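Local coordinates for protein coproheme decarboxylase (Thermus thermophilus, PDB 1VDH) that catalyses the hydrogen peroxide-dependent, stepwise oxidative decarboxylation of Fe-coproporphyrin III (coproheme) to heme b, the last step of the coproporphyrin-dependent pathway, at residues L75-R80 with D201-D206; D155-L160 with A166-A171; D194-G199 with F229-V234. All coordinates share one frame; numbering follows the deposited sequence.

Interaction 1 of 3, residues L75-R80 with D201-D206; sequences LFLNLR and DLFSED
Leu77 reaches across the inside of a beta barrel to Asp201 and Phe203. The barrel is that of the chlorite dismutase family, and following the antiparallel pairs round it puts strand 74-80 four strands from strand 198-204 in either direction. This is therefore a contact through the interior and not between neighbouring strands, and the nearest CA atoms, those of Leu77 and Asp201, stay 10.2 Å apart.

The apolar part is slender. With chi1 at 174° the isobutyl group of Leu77 swings opposite the backbone N and reaches inward, and one methyl does the touching: CD2 lies 4.3 Å from Phe203 CZ, at the edge of the phenyl ring and near its plane. The same methyl is 4.3 Å from Asp201 OD1, a distant, non-bonded approach. Asp201 and Phe203, two apart on their strand, lean together, with Phe203 CZ 3.9 Å from Asp201 CB, so the leucine meets them as one surface. At these separations the packing is loose, and just 89 Å² is buried.

The polar end of Asp201 is held elsewhere: OD1 is hydrogen-bonded to His19 NE2, from strand 10-24. In such a buried setting the carboxylate would probably depend on that histidine to offset its charge.

Alternate residues turn outward. Phe76, Asn78 and Arg80 pack on helix 83-95, while Leu202 and Ser204 lie against helix 207-217. On that outer side Asn78 OD1 receives weak, strongly bent bonds from both Arg80 NH1 and NH2. A straighter one (169°) runs from Arg80 NH1 to Leu79 O at 3.0 Å, with the carbonyl oxygen in the guanidinium plane but the donor well above the plane of the carbonyl.

Interaction 2 of 3, residues D155-L160 with A166-A171; sequences DNWYML and ASLMKA
Met169 brings its sulfur up beside the indole of Trp157, a Met-aromatic contact that is neither over the face nor in the plane: SD is 5.0 Å from the centroid of the six-membered ring, 60° off the normal. The bend at chi2 (-56°) turns SD toward the ring corner, 4.0 Å from Trp157 CH2. One bond nearer the backbone, Met169 CG meets the same corner at the ring edge, 3.9 Å from Trp157 CH2, and the two side chains cross at about a right angle.

Leu168, one residue earlier on the helix, takes the neighbouring ring atom. Its CD1 approaches Trp157 CZ3 obliquely at 3.7 Å, the leucine and the tryptophan sliding past each other in opposite directions. That methyl also touches Leu160, CD1 to CD1, at 3.8 Å. One branch of Leu168 thus fills the corner between the indole and the second leucine.

The short 3-10 turn at 157-159 sets up this pairing. Leu160 N bonds to Trp157 O at 3.2 Å, folding the chain so that both side chains reach the helix. For Trp157, CG anti to the backbone N (chi1 175°) extends the ring that way although its CB bond does not aim there. Its CD1 meanwhile lies 4.0 Å above the centre of the Tyr158 ring.

Arg3 of the third subunit packs on Leu168, and Phe219 of the second subunit meets Tyr158 edge-to-face. The contact packs the turn after strand 155-156 on helix 162-177, close by in sequence, the helix that carries His172, the predicted axial iron ligand. Helix 221-226 closes over it, Tyr226 meeting Trp157 edge-to-face, while Lys149 of strand 141-152 adds a cation-pi contact.

Interaction 3 of 3, residues D194-G199 with F229-V234; sequences DDWEWG and FGPFFV
One face of the Trp196 indole takes the CA of Gly230, 3.4 Å above the ring plane and shifted toward the rim. In this CH-pi contact CA lies 3.8 Å from the centroid of the six-membered ring, 29° off the normal. Obliquely placed, neither on a face nor at an edge, are Phe229 O, 3.8 Å from Trp196 CH2, and Pro231 CD, 4.4 Å from Trp196 CZ2. The tryptophan packs chiefly on main chain, the peptide between Phe229 and Gly230 running past its outer corner, with Gly230 N 3.7 Å from Trp196 CH2.

A CB on Gly230 would point at the ring and lie 2.9 Å from Trp196 CZ2, and would also collide with the CD of Pro231, so the close approach depends on glycine. The indole is put there by its first torsion, CG anti to the carbonyl carbon (chi1 -61°). With an alanine here the Gly230 CA would probably lose its aromatic partner, and a gap is likely to open beside the 229-231 backbone.

Just before the tryptophan, Asp194 OD2 accepts the backbone N of Asp195 at 2.7 Å through its anti lone pair. Just after it comes a classic beta bulge, Glu197 and Trp198 both facing Met147.

The CB bond of Phe229 points away from the 194-199 segment; its side chain comes within about 4 Å of that of Tyr145, the predicted active-site residue. Around the pentamer, Asp195 OD1 accepts Phe232 N of the second subunit, and Phe232 N here is bonded likewise to Asp195 of the third. Within the chain the contact joins the loop leading into strand 198-204 to the irregular part of strand 227-237, across strand 141-152, whose Pro146 and Asn148 touch Trp196, with Tyr106 and Phe108 of strand 102-116 beside them.

How the interactions relate
All three contacts reach the same curled sheet. Interactions 1 and 3, centres 14 Å apart, share strand 198-204: interaction 3 lies just ahead of its start and interaction 1 further along, inside the barrel. Interaction 2 is more remote, its centre 27 Å from that of interaction 1 and 20 Å from that of interaction 3, yet it touches the latter: Tyr158 OH makes a weak hydrogen bond to Glu197 OE2 at 2.9 Å. Each lies near residues of the predicted coproheme site, interaction 1 the least closely: side chain to side chain, Met169 comes within about 4 Å of His172, Trp196 within about 3 Å of Asn148, and Phe203 within about 7 Å of Gln185.

Interaction 1 of 3, residues L75-R80 with D201-D206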
loop_
_atom_site.group_PDB
_atom_site.type_symbol
_atom_site.label_atom_id
_atom_site.label_comp_id
_atom_site.label_asym_id
_atom_site.label_seq_id
_atom_site.Cartn_x
_atom_site.Cartn_y
_atom_site.Cartn_z
ATOM N N LEU A 75 9.433 17.509 -11.834
ATOM C CA LEU A 75 10.588 16.765 -11.358
ATOM C C LEU A 75 11.751 17.741 -11.290
ATOM O O LEU A 75 12.053 18.419 -12.275
ATOM C CB LEU A 75 10.974 15.635 -12.322
ATOM C CG LEU A 75 12.412 15.109 -12.151
ATOM C CD1 LEU A 75 12.611 14.524 -10.747
ATOM C CD2 LEU A 75 12.735 14.062 -13.215
ATOM N N PHE A 76 12.368 17.833 -10.117
ATOM C CA PHE A 76 13.535 18.681 -9.926
ATOM C C PHE A 76 14.685 17.700 -9.757
ATOM O O PHE A 76 14.809 17.041 -8.722
ATOM C CB PHE A 76 13.384 19.560 -8.682
ATOM C CG PHE A 76 12.243 20.528 -8.765
ATOM C CD1 PHE A 76 10.964 20.151 -8.363
ATOM C CD2 PHE A 76 12.440 21.814 -9.256
ATOM C CE1 PHE A 76 9.894 21.046 -8.448
ATOM C CE2 PHE A 76 11.380 22.716 -9.345
ATOM C CZ PHE A 76 10.102 22.331 -8.941
ATOM N N LEU A 77 15.476 17.550 -10.815
ATOM C CA LEU A 77 16.607 16.634 -10.817
ATOM C C LEU A 77 17.898 17.400 -10.581
ATOM O O LEU A 77 18.182 18.377 -11.277
ATOM C CB LEU A 77 16.679 15.886 -12.157
ATOM C CG LEU A 77 17.888 14.967 -12.397
ATOM C CD1 LEU A 77 17.953 13.877 -11.334
ATOM C CD2 LEU A 77 17.803 14.342 -13.789
ATOM N N ASN A 78 18.678 16.946 -9.605
ATOM C CA ASN A 78 19.947 17.583 -9.273
ATOM C C ASN A 78 21.045 16.571 -9.005
ATOM O O ASN A 78 20.804 15.517 -8.412
ATOM C CB ASN A 78 19.798 18.493 -8.046
ATOM C CG ASN A 78 19.303 19.876 -8.404
ATOM O OD1 ASN A 78 20.066 20.708 -8.897
ATOM N ND2 ASN A 78 18.028 20.138 -8.140
ATOM N N LEU A 79 22.243 16.882 -9.490
ATOM C CA LEU A 79 23.416 16.037 -9.290
ATOM C C LEU A 79 24.499 16.925 -8.681
ATOM O O LEU A 79 24.675 18.065 -9.109
ATOM C CB LEU A 79 23.908 15.434 -10.613
ATOM C CG LEU A 79 23.077 14.297 -11.220
ATOM C CD1 LEU A 79 21.911 14.860 -12.016
ATOM C CD2 LEU A 79 23.958 13.431 -12.118
ATOM N N ARG A 80 25.186 16.416 -7.659
ATOM C CA ARG A 80 26.234 17.174 -6.967
ATOM C C ARG A 80 27.346 16.223 -6.521
ATOM O O ARG A 80 27.158 15.006 -6.509
ATOM C CB ARG A 80 25.656 17.867 -5.724
ATOM C CG ARG A 80 24.515 18.854 -5.964
ATOM C CD ARG A 80 24.973 20.135 -6.655
ATOM N NE ARG A 80 23.914 21.142 -6.630
ATOM C CZ ARG A 80 22.931 21.237 -7.522
ATOM N NH1 ARG A 80 22.863 20.395 -8.550
ATOM N NH2 ARG A 80 21.963 22.125 -7.339
ATOM N N ASP A 201 17.924 6.682 -15.294
ATOM C CA ASP A 201 17.476 7.861 -16.029
ATOM C C ASP A 201 17.773 7.672 -17.505
ATOM O O ASP A 201 18.920 7.429 -17.885
ATOM C CB ASP A 201 18.205 9.120 -15.564
ATOM C CG ASP A 201 17.750 9.582 -14.211
ATOM O OD1 ASP A 201 16.655 10.179 -14.123
ATOM O OD2 ASP A 201 18.489 9.344 -13.239
ATOM N N LEU A 202 16.732 7.734 -18.325
ATOM C CA LEU A 202 16.885 7.619 -19.773
ATOM C C LEU A 202 16.529 8.991 -20.342
ATOM O O LEU A 202 15.598 9.637 -19.867
ATOM C CB LEU A 202 15.932 6.558 -20.345
ATOM C CG LEU A 202 16.002 5.131 -19.775
ATOM C CD1 LEU A 202 15.020 4.225 -20.526
ATOM C CD2 LEU A 202 17.417 4.581 -19.883
ATOM N N PHE A 203 17.293 9.444 -21.332
ATOM C CA PHE A 203 17.053 10.738 -21.958
ATOM C C PHE A 203 16.923 10.538 -23.461
ATOM O O PHE A 203 17.728 9.826 -24.068
ATOM C CB PHE A 203 18.209 11.697 -21.663
ATOM C CG PHE A 203 18.448 11.931 -20.196
ATOM C CD1 PHE A 203 17.624 12.781 -19.469
ATOM C CD2 PHE A 203 19.509 11.311 -19.548
ATOM C CE1 PHE A 203 17.856 13.015 -18.111
ATOM C CE2 PHE A 203 19.751 11.537 -18.191
ATOM C CZ PHE A 203 18.922 12.391 -17.473
ATOM N N SER A 204 15.923 11.177 -24.063
ATOM C CA SER A 204 15.685 11.043 -25.501
ATOM C C SER A 204 14.808 12.179 -25.999
ATOM O O SER A 204 14.115 12.822 -25.214
ATOM C CB SER A 204 14.975 9.711 -25.790
ATOM O OG SER A 204 14.829 9.489 -27.186
ATOM N N GLU A 205 14.827 12.410 -27.310
ATOM C CA GLU A 205 14.008 13.461 -27.909
ATOM C C GLU A 205 12.610 12.945 -28.222
ATOM O O GLU A 205 11.736 13.710 -28.623
ATOM C CB GLU A 205 14.657 13.991 -29.194
ATOM C CG GLU A 205 16.016 14.651 -28.986
ATOM C CD GLU A 205 15.969 15.859 -28.054
ATOM O OE1 GLU A 205 15.102 16.744 -28.240
ATOM O OE2 GLU A 205 16.815 15.931 -27.137
ATOM N N ASP A 206 12.407 11.643 -28.037
ATOM C CA ASP A 206 11.120 11.009 -28.308
ATOM C C ASP A 206 10.837 9.994 -27.204
ATOM O O ASP A 206 11.576 9.026 -27.045
ATOM C CB ASP A 206 11.170 10.304 -29.675
ATOM C CG ASP A 206 9.812 9.754 -30.123
ATOM O OD1 ASP A 206 8.849 9.723 -29.328
ATOM O OD2 ASP A 206 9.713 9.337 -31.296
#

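Interaction 2 of 3, residues D155-L160 with A166-A171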
loop_
_atom_site.group_PDB
_atom_site.type_symbol
_atom_site.label_atom_id
_atom_site.label_comp_id
_atom_site.label_asym_id
_atom_site.label_seq_id
_atom_site.Cartn_x
_atom_site.Cartn_y
_atom_site.Cartn_z
ATOM N N ASP A 155 15.812 -17.617 -9.427
ATOM C CA ASP A 155 16.229 -16.363 -10.039
ATOM C C ASP A 155 16.868 -15.495 -8.959
ATOM O O ASP A 155 16.242 -14.565 -8.447
ATOM C CB ASP A 155 15.032 -15.623 -10.649
ATOM C CG ASP A 155 14.328 -16.422 -11.735
ATOM O OD1 ASP A 155 13.139 -16.141 -11.982
ATOM O OD2 ASP A 155 14.957 -17.308 -12.354
ATOM N N ASN A 156 18.089 -15.844 -8.567
ATOM C CA ASN A 156 18.798 -15.082 -7.550
ATOM C C ASN A 156 20.087 -14.528 -8.140
ATOM O O ASN A 156 21.110 -15.212 -8.205
ATOM C CB ASN A 156 19.083 -15.935 -6.310
ATOM C CG ASN A 156 19.468 -15.090 -5.099
ATOM O OD1 ASN A 156 18.917 -15.251 -4.011
ATOM N ND2 ASN A 156 20.401 -14.173 -5.295
ATOM N N TRP A 157 20.019 -13.269 -8.557
ATOM C CA TRP A 157 21.146 -12.576 -9.165
ATOM C C TRP A 157 22.405 -12.555 -8.300
ATOM O O TRP A 157 23.508 -12.822 -8.782
ATOM C CB TRP A 157 20.731 -11.139 -9.499
ATOM C CG TRP A 157 21.845 -10.278 -10.014
ATOM C CD1 TRP A 157 22.572 -9.367 -9.304
ATOM C CD2 TRP A 157 22.331 -10.220 -11.359
ATOM N NE1 TRP A 157 23.474 -8.739 -10.125
ATOM C CE2 TRP A 157 23.347 -9.241 -11.393
ATOM C CE3 TRP A 157 22.002 -10.896 -12.541
ATOM C CZ2 TRP A 157 24.038 -8.917 -12.566
ATOM C CZ3 TRP A 157 22.689 -10.573 -13.710
ATOM C CH2 TRP A 157 23.695 -9.591 -13.711
ATOM N N TYR A 158 22.227 -12.233 -7.024
ATOM C CA TYR A 158 23.340 -12.134 -6.093
ATOM C C TYR A 158 24.065 -13.437 -5.755
ATOM O O TYR A 158 25.178 -13.404 -5.232
ATOM C CB TYR A 158 22.898 -11.396 -4.827
ATOM C CG TYR A 158 22.622 -9.932 -5.075
ATOM C CD1 TYR A 158 23.642 -8.984 -4.969
ATOM C CD2 TYR A 158 21.347 -9.488 -5.438
ATOM C CE1 TYR A 158 23.401 -7.627 -5.223
ATOM C CE2 TYR A 158 21.096 -8.141 -5.688
ATOM C CZ TYR A 158 22.127 -7.214 -5.579
ATOM O OH TYR A 158 21.882 -5.875 -5.822
ATOM N N MET A 159 23.445 -14.575 -6.064
ATOM C CA MET A 159 24.065 -15.874 -5.805
ATOM C C MET A 159 24.828 -16.398 -7.025
ATOM O O MET A 159 25.602 -17.347 -6.921
ATOM C CB MET A 159 23.014 -16.901 -5.377
ATOM C CG MET A 159 22.546 -16.757 -3.939
ATOM S SD MET A 159 23.906 -16.929 -2.752
ATOM C CE MET A 159 24.194 -18.710 -2.837
ATOM N N LEU A 160 24.616 -15.764 -8.174
ATOM C CA LEU A 160 25.274 -16.173 -9.414
ATOM C C LEU A 160 26.774 -15.918 -9.406
ATOM O O LEU A 160 27.263 -15.064 -8.667
ATOM C CB LEU A 160 24.692 -15.403 -10.602
ATOM C CG LEU A 160 23.260 -15.654 -11.065
ATOM C CD1 LEU A 160 22.929 -14.652 -12.158
ATOM C CD2 LEU A 160 23.116 -17.087 -11.572
ATOM N N ALA A 166 28.448 -11.475 -15.762
ATOM C CA ALA A 166 29.146 -10.761 -16.825
ATOM C C ALA A 166 28.534 -11.070 -18.192
ATOM O O ALA A 166 28.324 -10.164 -18.998
ATOM C CB ALA A 166 30.633 -11.116 -16.818
ATOM N N SER A 167 28.253 -12.344 -18.461
ATOM C CA SER A 167 27.668 -12.716 -19.749
ATOM C C SER A 167 26.253 -12.156 -19.896
ATOM O O SER A 167 25.847 -11.760 -20.990
ATOM C CB SER A 167 27.674 -14.237 -19.948
ATOM O OG SER A 167 26.890 -14.890 -18.968
ATOM N N LEU A 168 25.524 -12.092 -18.783
ATOM C CA LEU A 168 24.161 -11.566 -18.781
ATOM C C LEU A 168 24.154 -10.062 -19.058
ATOM O O LEU A 168 23.302 -9.566 -19.800
ATOM C CB LEU A 168 23.478 -11.878 -17.444
ATOM C CG LEU A 168 23.109 -13.352 -17.238
ATOM C CD1 LEU A 168 22.691 -13.608 -15.802
ATOM C CD2 LEU A 168 22.003 -13.741 -18.205
ATOM N N MET A 169 25.121 -9.346 -18.487
ATOM C CA MET A 169 25.232 -7.901 -18.686
ATOM C C MET A 169 25.744 -7.555 -20.084
ATOM O O MET A 169 25.389 -6.514 -20.643
ATOM C CB MET A 169 26.146 -7.270 -17.629
ATOM C CG MET A 169 25.567 -7.269 -16.220
ATOM S SD MET A 169 23.948 -6.459 -16.114
ATOM C CE MET A 169 24.400 -4.740 -16.509
ATOM N N LYS A 170 26.575 -8.428 -20.647
ATOM C CA LYS A 170 27.117 -8.196 -21.982
ATOM C C LYS A 170 25.983 -8.180 -23.009
ATOM O O LYS A 170 25.913 -7.282 -23.850
ATOM C CB LYS A 170 28.168 -9.255 -22.340
ATOM C CG LYS A 170 28.954 -8.927 -23.603
ATOM C CD LYS A 170 30.126 -9.875 -23.812
ATOM C CE LYS A 170 30.928 -9.483 -25.052
ATOM N NZ LYS A 170 32.141 -10.334 -25.232
ATOM N N ALA A 171 25.073 -9.146 -22.899
ATOM C CA ALA A 171 23.927 -9.248 -23.803
ATOM C C ALA A 171 23.019 -8.030 -23.656
ATOM O O ALA A 171 22.444 -7.548 -24.634
ATOM C CB ALA A 171 23.147 -10.524 -23.512
#

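Interaction 3 of 3, residues D194-G199 with F229-V234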
loop_
_atom_site.group_PDB
_atom_site.type_symbol
_atom_site.label_atom_id
_atom_site.label_comp_id
_atom_site.label_asym_id
_atom_site.label_seq_id
_atom_site.Cartn_x
_atom_site.Cartn_y
_atom_site.Cartn_z
ATOM N N ASP A 194 18.503 4.273 -0.478
ATOM C CA ASP A 194 17.075 4.453 -0.686
ATOM C C ASP A 194 16.372 3.097 -0.810
ATOM O O ASP A 194 16.997 2.055 -0.639
ATOM C CB ASP A 194 16.804 5.363 -1.897
ATOM C CG ASP A 194 15.563 6.237 -1.713
ATOM O OD1 ASP A 194 15.595 7.422 -2.101
ATOM O OD2 ASP A 194 14.548 5.747 -1.181
ATOM N N ASP A 195 15.088 3.120 -1.145
ATOM C CA ASP A 195 14.270 1.908 -1.212
ATOM C C ASP A 195 14.536 0.878 -2.303
ATOM O O ASP A 195 14.087 -0.262 -2.189
ATOM C CB ASP A 195 12.789 2.291 -1.188
ATOM C CG ASP A 195 12.405 3.060 0.072
ATOM O OD1 ASP A 195 13.277 3.279 0.944
ATOM O OD2 ASP A 195 11.228 3.448 0.187
ATOM N N TRP A 196 15.256 1.273 -3.350
ATOM C CA TRP A 196 15.587 0.365 -4.451
ATOM C C TRP A 196 17.105 0.372 -4.644
ATOM O O TRP A 196 17.782 1.311 -4.231
ATOM C CB TRP A 196 14.890 0.801 -5.744
ATOM C CG TRP A 196 13.381 0.813 -5.657
ATOM C CD1 TRP A 196 12.600 1.776 -5.081
ATOM C CD2 TRP A 196 12.480 -0.177 -6.174
ATOM N NE1 TRP A 196 11.273 1.448 -5.206
ATOM C CE2 TRP A 196 11.169 0.254 -5.872
ATOM C CE3 TRP A 196 12.654 -1.387 -6.864
ATOM C CZ2 TRP A 196 10.031 -0.483 -6.237
ATOM C CZ3 TRP A 196 11.521 -2.123 -7.229
ATOM C CH2 TRP A 196 10.228 -1.666 -6.912
ATOM N N GLU A 197 17.630 -0.673 -5.275
ATOM C CA GLU A 197 19.068 -0.803 -5.492
ATOM C C GLU A 197 19.663 0.137 -6.532
ATOM O O GLU A 197 20.811 0.563 -6.399
ATOM C CB GLU A 197 19.408 -2.256 -5.810
ATOM C CG GLU A 197 19.155 -3.183 -4.628
ATOM C CD GLU A 197 18.999 -4.638 -5.023
ATOM O OE1 GLU A 197 18.733 -5.452 -4.120
ATOM O OE2 GLU A 197 19.135 -4.973 -6.219
ATOM N N TRP A 198 18.888 0.461 -7.563
ATOM C CA TRP A 198 19.359 1.369 -8.605
ATOM C C TRP A 198 18.288 2.341 -9.055
ATOM O O TRP A 198 17.094 2.088 -8.911
ATOM C CB TRP A 198 19.830 0.606 -9.853
ATOM C CG TRP A 198 21.094 -0.177 -9.669
ATOM C CD1 TRP A 198 22.376 0.292 -9.766
ATOM C CD2 TRP A 198 21.196 -1.563 -9.330
ATOM N NE1 TRP A 198 23.270 -0.718 -9.498
ATOM C CE2 TRP A 198 22.573 -1.867 -9.226
ATOM C CE3 TRP A 198 20.257 -2.580 -9.099
ATOM C CZ2 TRP A 198 23.035 -3.148 -8.898
ATOM C CZ3 TRP A 198 20.718 -3.854 -8.772
ATOM C CH2 TRP A 198 22.096 -4.125 -8.674
ATOM N N GLY A 199 18.755 3.464 -9.584
ATOM C CA GLY A 199 17.888 4.471 -10.154
ATOM C C GLY A 199 18.328 4.514 -11.610
ATOM O O GLY A 199 19.525 4.395 -11.898
ATOM N N PHE A 229 11.205 -4.132 -11.317
ATOM C CA PHE A 229 10.985 -2.711 -11.604
ATOM C C PHE A 229 9.982 -1.947 -10.747
ATOM O O PHE A 229 8.944 -2.478 -10.365
ATOM C CB PHE A 229 10.615 -2.551 -13.081
ATOM C CG PHE A 229 11.561 -3.253 -14.017
ATOM C CD1 PHE A 229 12.738 -2.638 -14.429
ATOM C CD2 PHE A 229 11.292 -4.551 -14.450
ATOM C CE1 PHE A 229 13.640 -3.307 -15.259
ATOM C CE2 PHE A 229 12.184 -5.228 -15.277
ATOM C CZ PHE A 229 13.363 -4.605 -15.683
ATOM N N GLY A 230 10.307 -0.683 -10.476
ATOM C CA GLY A 230 9.434 0.176 -9.692
ATOM C C GLY A 230 8.602 1.082 -10.588
ATOM O O GLY A 230 8.376 0.756 -11.752
ATOM N N PRO A 231 8.139 2.234 -10.083
ATOM C CA PRO A 231 7.329 3.165 -10.880
ATOM C C PRO A 231 8.117 3.836 -12.008
ATOM O O PRO A 231 9.331 4.009 -11.904
ATOM C CB PRO A 231 6.865 4.183 -9.840
ATOM C CG PRO A 231 8.006 4.211 -8.862
ATOM C CD PRO A 231 8.340 2.741 -8.715
ATOM N N PHE A 232 7.428 4.168 -13.099
ATOM C CA PHE A 232 8.052 4.834 -14.243
ATOM C C PHE A 232 7.476 6.237 -14.393
ATOM O O PHE A 232 6.253 6.416 -14.426
ATOM C CB PHE A 232 7.823 4.047 -15.544
ATOM C CG PHE A 232 8.666 2.806 -15.667
ATOM C CD1 PHE A 232 8.385 1.674 -14.911
ATOM C CD2 PHE A 232 9.750 2.773 -16.540
ATOM C CE1 PHE A 232 9.176 0.524 -15.021
ATOM C CE2 PHE A 232 10.544 1.632 -16.659
ATOM C CZ PHE A 232 10.258 0.508 -15.899
ATOM N N PHE A 233 8.362 7.227 -14.456
ATOM C CA PHE A 233 7.964 8.628 -14.600
ATOM C C PHE A 233 8.498 9.179 -15.911
ATOM O O PHE A 233 9.671 8.991 -16.234
ATOM C CB PHE A 233 8.558 9.489 -13.480
ATOM C CG PHE A 233 8.067 9.145 -12.104
ATOM C CD1 PHE A 233 7.089 9.915 -11.492
ATOM C CD2 PHE A 233 8.620 8.079 -11.400
ATOM C CE1 PHE A 233 6.670 9.635 -10.193
ATOM C CE2 PHE A 233 8.210 7.794 -10.108
ATOM C CZ PHE A 233 7.233 8.573 -9.500
ATOM N N VAL A 234 7.645 9.857 -16.667
ATOM C CA VAL A 234 8.083 10.456 -17.922
ATOM C C VAL A 234 7.859 11.958 -17.839
ATOM O O VAL A 234 6.781 12.414 -17.462
ATOM C CB VAL A 234 7.342 9.888 -19.149
ATOM C CG1 VAL A 234 7.864 10.556 -20.424
ATOM C CG2 VAL A 234 7.552 8.382 -19.248
#